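PDB 6N0S: ATPase associated with various cellular activities, AAA_5 from Staphylothermus marinus, which probably hydrolyses ATP through its AAA+ domain as McrB of a restriction endonuclease, the present chain being its N-terminal EVE-like, probably nucleic-acid-binding domain. Local coordinates for residues Y90-P93 and E94-V98. Residues are numbered along the deposited sequence; the frame is centred on the assembly and turned at random.
Sequences YSWP and EIKKV
Trp92 holds CG anti to its own N (chi1 169°), while Lys96, one turn on, carries CG beside its N (chi1 -84°), and the two torsions bring the lysine's aliphatic chain over one face of the indole. Lys96 CG stands 3.8 Å from the centroid of the six-membered ring of Trp92, almost on its normal, in a CH-pi contact; farther out, CE reaches CZ2. Lysine suits the place because its methylenes, bent at chi3, follow the ring as far as CE. With an alanine at Trp92 the Lys96 methylenes would lose the ring face they lie on and would probably turn more freely. Ser91, small and polar as N-cap residues often are, precedes the first turn. Its N donates to Glu94 OE1 at 3.0 Å, from above the carboxylate plane: the N3-to-N-cap half of a capping box, for which glutamate is long enough to reach back. Ser91 O takes the N-H of Ile95, and Trp92 O that of Lys96, the first i to i+4 bonds of the helix; Pro93 suits this turn, where an N-H would find no helical acceptor. Ahead of the cap, Tyr90 lays CB against Ile95 CB at 3.7 Å and CE2 near Val98 CG2, two apolar branched neighbours. Tyr90 and Ser91 lead into helix 92-105: Tyr90 and Val98 rest on Leu134 of strand 132-136, Trp92 and Ile95 on Trp32 of strand 30-34, and Lys96 on Phe117 of helix 110-124.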
loop_
_atom_site.group_PDB
_atom_site.type_symbol
_atom_site.label_atom_id
_atom_site.label_comp_id
_atom_site.label_asym_id
_atom_site.label_seq_id
_atom_site.Cartn_x
_atom_site.Cartn_y
_atom_site.Cartn_z
ATOM N N TYR A 90 8.099 -9.834 -10.389
ATOM C CA TYR A 90 9.347 -10.164 -9.704
ATOM C C TYR A 90 9.228 -11.460 -8.924
ATOM O O TYR A 90 8.156 -11.806 -8.414
ATOM C CB TYR A 90 9.751 -9.087 -8.709
ATOM C CG TYR A 90 10.000 -7.733 -9.296
ATOM C CD1 TYR A 90 8.960 -6.828 -9.490
ATOM C CD2 TYR A 90 11.279 -7.345 -9.646
ATOM C CE1 TYR A 90 9.204 -5.568 -10.020
ATOM C CE2 TYR A 90 11.524 -6.096 -10.180
ATOM C CZ TYR A 90 10.494 -5.215 -10.353
ATOM O OH TYR A 90 10.763 -3.983 -10.883
ATOM N N SER A 91 10.350 -12.161 -8.793
ATOM C CA SER A 91 10.415 -13.170 -7.750
ATOM C C SER A 91 10.734 -12.498 -6.413
ATOM O O SER A 91 10.972 -11.302 -6.337
ATOM C CB SER A 91 11.464 -14.228 -8.070
ATOM O OG SER A 91 12.746 -13.673 -7.979
ATOM N N TRP A 92 10.701 -13.293 -5.349
ATOM C CA TRP A 92 10.949 -12.770 -4.006
ATOM C C TRP A 92 12.380 -12.280 -3.853
ATOM O O TRP A 92 12.581 -11.149 -3.368
ATOM C CB TRP A 92 10.588 -13.865 -2.998
ATOM C CG TRP A 92 11.000 -13.626 -1.578
ATOM C CD1 TRP A 92 11.818 -14.416 -0.817
ATOM C CD2 TRP A 92 10.585 -12.547 -0.732
ATOM N NE1 TRP A 92 11.936 -13.900 0.450
ATOM C CE2 TRP A 92 11.195 -12.752 0.531
ATOM C CE3 TRP A 92 9.761 -11.425 -0.919
ATOM C CZ2 TRP A 92 11.006 -11.892 1.595
ATOM C CZ3 TRP A 92 9.578 -10.564 0.142
ATOM C CH2 TRP A 92 10.220 -10.792 1.390
ATOM N N PRO A 93 13.404 -13.016 -4.266
ATOM C CA PRO A 93 14.758 -12.466 -4.129
ATOM C C PRO A 93 14.940 -11.204 -4.942
ATOM O O PRO A 93 15.589 -10.264 -4.480
ATOM C CB PRO A 93 15.658 -13.624 -4.587
ATOM C CG PRO A 93 14.808 -14.851 -4.466
ATOM C CD PRO A 93 13.412 -14.411 -4.748
ATOM N N GLU A 94 14.332 -11.132 -6.123
ATOM C CA GLU A 94 14.483 -9.959 -6.980
ATOM C C GLU A 94 13.839 -8.732 -6.346
ATOM O O GLU A 94 14.415 -7.643 -6.349
ATOM C CB GLU A 94 13.834 -10.222 -8.351
ATOM C CG GLU A 94 14.550 -11.203 -9.243
ATOM C CD GLU A 94 13.659 -11.709 -10.398
ATOM O OE1 GLU A 94 12.535 -11.189 -10.610
ATOM O OE2 GLU A 94 14.088 -12.651 -11.085
ATOM N N ILE A 95 12.603 -8.865 -5.855
ATOM C CA ILE A 95 11.947 -7.659 -5.356
ATOM C C ILE A 95 12.575 -7.214 -4.037
ATOM O O ILE A 95 12.646 -6.019 -3.765
ATOM C CB ILE A 95 10.424 -7.860 -5.241
ATOM C CG1 ILE A 95 9.727 -6.492 -5.147
ATOM C CG2 ILE A 95 10.051 -8.730 -4.051
ATOM C CD1 ILE A 95 8.255 -6.565 -5.269
ATOM N N LYS A 96 13.018 -8.155 -3.197
ATOM C CA LYS A 96 13.806 -7.815 -1.991
ATOM C C LYS A 96 14.969 -6.889 -2.302
ATOM O O LYS A 96 15.284 -5.969 -1.540
ATOM C CB LYS A 96 14.430 -9.057 -1.383
ATOM C CG LYS A 96 13.637 -9.864 -0.498
ATOM C CD LYS A 96 14.477 -11.113 -0.252
ATOM C CE LYS A 96 14.686 -11.357 1.230
ATOM N NZ LYS A 96 15.677 -10.420 1.786
ATOM N N LYS A 97 15.690 -7.202 -3.373
ATOM C CA LYS A 97 16.865 -6.436 -3.729
ATOM C C LYS A 97 16.473 -5.061 -4.251
ATOM O O LYS A 97 17.133 -4.064 -3.959
ATOM C CB LYS A 97 17.670 -7.254 -4.747
ATOM C CG LYS A 97 18.950 -6.645 -5.223
ATOM C CD LYS A 97 19.675 -7.606 -6.176
ATOM C CE LYS A 97 20.979 -7.011 -6.699
ATOM N NZ LYS A 97 22.046 -6.966 -5.622
ATOM N N VAL A 98 15.379 -4.975 -5.003
ATOM C CA VAL A 98 14.907 -3.675 -5.483
ATOM C C VAL A 98 14.417 -2.818 -4.324
ATOM O O VAL A 98 14.696 -1.613 -4.252
ATOM C CB VAL A 98 13.797 -3.875 -6.529
ATOM C CG1 VAL A 98 13.142 -2.547 -6.850
ATOM C CG2 VAL A 98 14.347 -4.565 -7.777
#